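Local coordinates for protein CRISPR-associated endonuclease Cas1 (Thermotoga maritima, PDB 4XTK) that probably acts as a metal-dependent double-stranded DNA endonuclease in CRISPR adaptive immunity, working as a homodimer that joins a Cas2 dimer, at residues D172-I177 with I256-F261; N197-T202 with L277-Y282. All blocks are in the same frame, centred on the assembly; numbering follows the deposited sequence.

Interaction 1 (D172-I177 with I256-F261)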
loop_
_atom_site.group_PDB
_atom_site.type_symbol
_atom_site.label_atom_id
_atom_site.label_comp_id
_atom_site.label_asym_id
_atom_site.label_seq_id
_atom_site.Cartn_x
_atom_site.Cartn_y
_atom_site.Cartn_z
ATOM N N ASP E 172 16.637 42.862 2.301
ATOM C CA ASP E 172 17.247 42.749 3.621
ATOM C C ASP E 172 18.266 41.614 3.636
ATOM O O ASP E 172 17.912 40.452 3.430
ATOM C CB ASP E 172 16.176 42.520 4.686
ATOM C CG ASP E 172 16.670 42.816 6.086
ATOM O OD1 ASP E 172 17.899 42.936 6.275
ATOM O OD2 ASP E 172 15.827 42.918 7.002
ATOM N N GLU E 173 19.528 41.938 3.903
ATOM C CA GLU E 173 20.573 40.930 3.785
ATOM C C GLU E 173 20.543 39.931 4.938
ATOM O O GLU E 173 21.093 38.836 4.817
ATOM C CB GLU E 173 21.957 41.577 3.667
ATOM C CG GLU E 173 22.106 42.939 4.307
ATOM C CD GLU E 173 23.500 43.517 4.106
ATOM O OE1 GLU E 173 23.635 44.485 3.325
ATOM O OE2 GLU E 173 24.459 43.008 4.727
ATOM N N ARG E 174 19.879 40.287 6.038
ATOM C CA ARG E 174 19.634 39.319 7.106
ATOM C C ARG E 174 18.846 38.129 6.567
ATOM O O ARG E 174 18.887 37.035 7.126
ATOM C CB ARG E 174 18.867 39.954 8.269
ATOM C CG ARG E 174 19.633 40.997 9.058
ATOM C CD ARG E 174 18.743 41.612 10.124
ATOM N NE ARG E 174 17.495 42.118 9.553
ATOM C CZ ARG E 174 16.569 42.786 10.235
ATOM N NH1 ARG E 174 16.748 43.045 11.525
ATOM N NH2 ARG E 174 15.469 43.203 9.625
ATOM N N PHE E 175 18.086 38.386 5.508
ATOM C CA PHE E 175 17.247 37.393 4.853
ATOM C C PHE E 175 17.800 36.788 3.562
ATOM O O PHE E 175 17.087 36.071 2.869
ATOM C CB PHE E 175 15.866 37.997 4.605
ATOM C CG PHE E 175 15.072 38.154 5.859
ATOM C CD1 PHE E 175 15.203 39.292 6.638
ATOM C CD2 PHE E 175 14.231 37.140 6.289
ATOM C CE1 PHE E 175 14.492 39.428 7.808
ATOM C CE2 PHE E 175 13.515 37.269 7.460
ATOM C CZ PHE E 175 13.645 38.412 8.220
ATOM N N ARG E 176 19.035 37.117 3.199
ATOM C CA ARG E 176 19.658 36.481 2.035
ATOM C C ARG E 176 20.030 35.026 2.321
ATOM O O ARG E 176 20.395 34.673 3.444
ATOM C CB ARG E 176 20.899 37.260 1.577
ATOM C CG ARG E 176 20.571 38.659 1.102
ATOM C CD ARG E 176 21.702 39.311 0.347
ATOM N NE ARG E 176 21.231 40.513 -0.335
ATOM C CZ ARG E 176 21.775 41.011 -1.439
ATOM N NH1 ARG E 176 22.819 40.409 -1.997
ATOM N NH2 ARG E 176 21.271 42.106 -1.989
ATOM N N ILE E 177 19.920 34.188 1.295
ATOM C CA ILE E 177 20.248 32.773 1.414
ATOM C C ILE E 177 21.735 32.574 1.659
ATOM O O ILE E 177 22.136 31.635 2.347
ATOM C CB ILE E 177 19.841 31.999 0.150
ATOM C CG1 ILE E 177 18.374 32.281 -0.191
ATOM C CG2 ILE E 177 20.106 30.504 0.316
ATOM C CD1 ILE E 177 17.976 31.837 -1.581
ATOM N N ILE E 256 6.767 37.811 6.576
ATOM C CA ILE E 256 7.700 37.046 7.380
ATOM C C ILE E 256 8.901 37.936 7.690
ATOM O O ILE E 256 9.516 38.499 6.784
ATOM C CB ILE E 256 8.167 35.767 6.659
ATOM C CG1 ILE E 256 7.023 34.753 6.544
ATOM C CG2 ILE E 256 9.359 35.150 7.379
ATOM C CD1 ILE E 256 6.646 34.080 7.853
ATOM N N ASN E 257 9.215 38.083 8.971
ATOM C CA ASN E 257 10.425 38.784 9.376
ATOM C C ASN E 257 11.010 38.197 10.653
ATOM O O ASN E 257 10.582 37.137 11.116
ATOM C CB ASN E 257 10.162 40.280 9.556
ATOM C CG ASN E 257 9.017 40.564 10.503
ATOM O OD1 ASN E 257 9.078 40.241 11.688
ATOM N ND2 ASN E 257 7.966 41.186 9.984
ATOM N N GLU E 258 11.988 38.901 11.215
ATOM C CA GLU E 258 12.772 38.396 12.338
ATOM C C GLU E 258 11.936 38.091 13.583
ATOM O O GLU E 258 12.378 37.356 14.466
ATOM C CB GLU E 258 13.884 39.390 12.698
ATOM C CG GLU E 258 13.401 40.804 13.015
ATOM C CD GLU E 258 13.127 41.634 11.773
ATOM O OE1 GLU E 258 13.300 41.111 10.648
ATOM O OE2 GLU E 258 12.731 42.809 11.924
ATOM N N LYS E 259 10.730 38.640 13.657
ATOM C CA LYS E 259 9.873 38.387 14.810
ATOM C C LYS E 259 9.302 36.970 14.789
ATOM O O LYS E 259 8.741 36.505 15.782
ATOM C CB LYS E 259 8.744 39.421 14.875
ATOM C CG LYS E 259 7.472 39.040 14.137
ATOM C CD LYS E 259 6.500 40.213 14.124
ATOM C CE LYS E 259 5.163 39.826 13.521
ATOM N NZ LYS E 259 4.318 41.020 13.247
ATOM N N HIS E 260 9.459 36.287 13.658
ATOM C CA HIS E 260 8.887 34.958 13.462
ATOM C C HIS E 260 9.844 33.790 13.739
ATOM O O HIS E 260 9.505 32.635 13.467
ATOM C CB HIS E 260 8.336 34.843 12.041
ATOM C CG HIS E 260 7.205 35.781 11.763
ATOM N ND1 HIS E 260 7.360 36.937 11.030
ATOM C CD2 HIS E 260 5.907 35.748 12.146
ATOM C CE1 HIS E 260 6.202 37.569 10.961
ATOM N NE2 HIS E 260 5.304 36.869 11.630
ATOM N N PHE E 261 11.041 34.078 14.247
ATOM C CA PHE E 261 12.023 33.019 14.480
ATOM C C PHE E 261 12.493 32.915 15.933
ATOM O O PHE E 261 12.539 33.910 16.653
ATOM C CB PHE E 261 13.242 33.224 13.579
ATOM C CG PHE E 261 12.936 33.168 12.110
ATOM C CD1 PHE E 261 12.519 34.306 11.430
ATOM C CD2 PHE E 261 13.087 31.982 11.402
ATOM C CE1 PHE E 261 12.248 34.260 10.075
ATOM C CE2 PHE E 261 12.820 31.927 10.045
ATOM C CZ PHE E 261 12.401 33.069 9.380
#
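Asp172 OD2 is gripped by two N-H groups of Arg174. The good bond comes from NH2, 2.7 Å from OD2 at an N-H...O angle of 154°; it uses the syn lone pair of the oxygen and lies in the guanidinium plane. The other, from NE, is weak, and OD1 takes two weak bonds of its own, from Arg174 N and NE. A bend at chi3 (-53°) turns the guanidinium back to the Asp172 carboxylate. NH2 also sits 3.2 Å from Glu258 OE1 across the contact, but that oxygen lies over one face of the guanidinium and no N-H aims at it, so this arm of the network works by charge alone. Glu258 OE2 pairs with Arg254, and Arg174, lying between Asp172 and Glu258, probably eases the repulsion of their carboxylates.

Both segments are loops built round a single 3-10 turn, beside the helices of the alpha-helical C-terminal domain of Cas1. In 256-261 an Asx turn starts the 3-10 turn: Asn257 OD1 accepts from Lys259 N at 3.0 Å, in plane on a lone pair. Asn257 N lies in line with His260 ND1 (178°), well placed to donate to it if ND1 carries no proton.

The buried Phe175 provides the apolar half. The tip of its ring, CZ, meets Asn257 CA at 3.4 Å, and the ring presents its edge to Glu258 N. Phe175 CE1 comes near Glu258 OE1, while CE2 packs on Phe261 CE1 at 4.2 Å. Phe188, at the start of helix 188-208, meets both phenylalanine rings.

Interaction 2 (N197-T202 with L277-Y282)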
loop_
_atom_site.group_PDB
_atom_site.type_symbol
_atom_site.label_atom_id
_atom_site.label_comp_id
_atom_site.label_asym_id
_atom_site.label_seq_id
_atom_site.Cartn_x
_atom_site.Cartn_y
_atom_site.Cartn_z
ATOM N N ASN E 197 10.253 23.630 1.306
ATOM C CA ASN E 197 10.581 22.391 0.613
ATOM C C ASN E 197 9.903 21.187 1.237
ATOM O O ASN E 197 9.339 20.354 0.531
ATOM C CB ASN E 197 12.090 22.172 0.582
ATOM C CG ASN E 197 12.758 22.974 -0.503
ATOM O OD1 ASN E 197 12.090 23.668 -1.273
ATOM N ND2 ASN E 197 14.077 22.895 -0.571
ATOM N N SER E 198 9.953 21.105 2.564
ATOM C CA SER E 198 9.313 20.010 3.278
ATOM C C SER E 198 7.817 19.960 2.958
ATOM O O SER E 198 7.273 18.882 2.705
ATOM C CB SER E 198 9.535 20.139 4.784
ATOM O OG SER E 198 8.623 21.059 5.356
ATOM N N LEU E 199 7.165 21.121 2.942
ATOM C CA LEU E 199 5.748 21.192 2.596
ATOM C C LEU E 199 5.510 20.669 1.183
ATOM O O LEU E 199 4.563 19.922 0.944
ATOM C CB LEU E 199 5.220 22.624 2.714
ATOM C CG LEU E 199 5.122 23.185 4.133
ATOM C CD1 LEU E 199 4.517 24.586 4.127
ATOM C CD2 LEU E 199 4.323 22.238 5.019
ATOM N N LEU E 200 6.377 21.062 0.254
ATOM C CA LEU E 200 6.255 20.644 -1.140
ATOM C C LEU E 200 6.411 19.126 -1.257
ATOM O O LEU E 200 5.599 18.463 -1.903
ATOM C CB LEU E 200 7.284 21.376 -2.017
ATOM C CG LEU E 200 7.277 21.098 -3.523
ATOM C CD1 LEU E 200 5.869 21.171 -4.083
ATOM C CD2 LEU E 200 8.154 22.097 -4.249
ATOM N N TYR E 201 7.443 18.592 -0.607
ATOM C CA TYR E 201 7.687 17.155 -0.560
ATOM C C TYR E 201 6.455 16.380 -0.101
ATOM O O TYR E 201 6.118 15.339 -0.663
ATOM C CB TYR E 201 8.858 16.839 0.377
ATOM C CG TYR E 201 10.175 17.430 -0.045
ATOM C CD1 TYR E 201 10.431 17.735 -1.380
ATOM C CD2 TYR E 201 11.168 17.688 0.894
ATOM C CE1 TYR E 201 11.647 18.290 -1.769
ATOM C CE2 TYR E 201 12.392 18.233 0.516
ATOM C CZ TYR E 201 12.625 18.532 -0.815
ATOM O OH TYR E 201 13.832 19.078 -1.190
ATOM N N THR E 202 5.788 16.890 0.927
ATOM C CA THR E 202 4.607 16.231 1.462
ATOM C C THR E 202 3.465 16.336 0.466
ATOM O O THR E 202 2.661 15.415 0.323
ATOM C CB THR E 202 4.200 16.837 2.825
ATOM O OG1 THR E 202 5.195 16.504 3.793
ATOM C CG2 THR E 202 2.853 16.301 3.301
ATOM N N LEU E 277 1.372 31.351 9.093
ATOM C CA LEU E 277 1.376 32.313 7.998
ATOM C C LEU E 277 1.972 31.696 6.732
ATOM O O LEU E 277 1.449 31.886 5.633
ATOM C CB LEU E 277 2.150 33.572 8.382
ATOM C CG LEU E 277 2.082 34.714 7.362
ATOM C CD1 LEU E 277 1.800 36.036 8.059
ATOM C CD2 LEU E 277 3.360 34.806 6.541
ATOM N N PHE E 278 3.058 30.948 6.890
ATOM C CA PHE E 278 3.698 30.334 5.742
ATOM C C PHE E 278 2.803 29.257 5.123
ATOM O O PHE E 278 2.666 29.173 3.900
ATOM C CB PHE E 278 5.056 29.738 6.132
ATOM C CG PHE E 278 5.910 29.384 4.953
ATOM C CD1 PHE E 278 5.696 28.214 4.254
ATOM C CD2 PHE E 278 6.902 30.242 4.522
ATOM C CE1 PHE E 278 6.461 27.899 3.163
ATOM C CE2 PHE E 278 7.676 29.931 3.428
ATOM C CZ PHE E 278 7.456 28.758 2.748
ATOM N N VAL E 279 2.198 28.439 5.976
ATOM C CA VAL E 279 1.384 27.319 5.520
ATOM C C VAL E 279 0.140 27.802 4.767
ATOM O O VAL E 279 -0.185 27.284 3.697
ATOM C CB VAL E 279 0.983 26.415 6.708
ATOM C CG1 VAL E 279 -0.155 25.484 6.328
ATOM C CG2 VAL E 279 2.190 25.621 7.189
ATOM N N LYS E 280 -0.539 28.804 5.319
ATOM C CA LYS E 280 -1.700 29.395 4.656
ATOM C C LYS E 280 -1.346 29.963 3.285
ATOM O O LYS E 280 -2.043 29.709 2.305
ATOM C CB LYS E 280 -2.327 30.495 5.522
ATOM C CG LYS E 280 -3.046 29.989 6.763
ATOM C CD LYS E 280 -3.622 31.141 7.568
ATOM C CE LYS E 280 -4.795 30.708 8.438
ATOM N NZ LYS E 280 -4.345 29.985 9.661
ATOM N N ASN E 281 -0.268 30.739 3.226
ATOM C CA ASN E 281 0.199 31.300 1.964
ATOM C C ASN E 281 0.607 30.213 0.990
ATOM O O ASN E 281 0.360 30.322 -0.213
ATOM C CB ASN E 281 1.375 32.248 2.194
ATOM C CG ASN E 281 0.945 33.581 2.746
ATOM O OD1 ASN E 281 0.612 34.494 1.994
ATOM N ND2 ASN E 281 0.943 33.702 4.066
ATOM N N TYR E 282 1.242 29.171 1.521
ATOM C CA TYR E 282 1.620 28.014 0.727
ATOM C C TYR E 282 0.395 27.368 0.113
ATOM O O TYR E 282 0.374 27.076 -1.080
ATOM C CB TYR E 282 2.378 26.989 1.575
ATOM C CG TYR E 282 2.677 25.690 0.856
ATOM C CD1 TYR E 282 3.835 25.542 0.097
ATOM C CD2 TYR E 282 1.811 24.604 0.946
ATOM C CE1 TYR E 282 4.116 24.349 -0.557
ATOM C CE2 TYR E 282 2.085 23.407 0.292
ATOM C CZ TYR E 282 3.235 23.289 -0.458
ATOM O OH TYR E 282 3.506 22.108 -1.106
#
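Tyr282 lays one face of its ring over Leu199 CB, which sits 3.9 Å from the ring centroid and 14° off the normal, a CH-pi contact. The tyrosine CG is anti to the backbone N (chi1 174°), which sends the ring across to helix 188-208, so that the phenol end reaches its backbone, with Tyr282 OH 3.1 Å from Leu200 CA. Leu199 runs the other way alongside it. Its CD1 branch reaches back toward the root of the ring, 3.9 Å from Tyr282 CG, and fits among Phe278, Val279 and, one turn on, Tyr282: Leu199 CD1 meets the edge of the Phe278 ring, 3.8 Å from Phe278 CD1, and lies 4.0 Å from Val279 CG2. Phe278 in turn meets the ring of Phe195 at a steep angle.

The two helix segments run in roughly the same direction, crossing at -45° with their axes 11.4 Å apart, a wide spacing that the tyrosine and leucine side chains bridge. Leu200 turns partly aside, its CD1 near Tyr282 OH; its side chain is about 8 Å from that of Glu236, a probable manganese ligand, so the pairing lies close to the predicted metal site.

The phenol hydroxyl is hydrogen-bonded to Thr203 OG1, which is also bonded to Leu199 O. Threonine thus gives the buried end of Tyr282 a polar partner on helix 188-208, while the face of its ring rests on the aliphatic side chain of Leu199.

How the interactions relate
The centres of interactions 1 and 2 lie about 17 Å apart, on the same side of the chain's centre. Their segments alternate along the chain: 172-177, 197-202, 256-261, then 277-282. Interaction 1 joins the loop leading into helix 188-208 to the loop following helix 230-252; interaction 2 pairs helix 188-208 with helix 272-287. The two meet directly where Ile256 CD1 packs on Leu277 CD2 at 3.6 Å, and Leu192 of helix 188-208 touches Ile256 and Phe261 of the first and Phe278 of the second. Helix 188-208 therefore ties the peripheral loops to the helical region near the predicted metal site, from which interaction 1 stands apart.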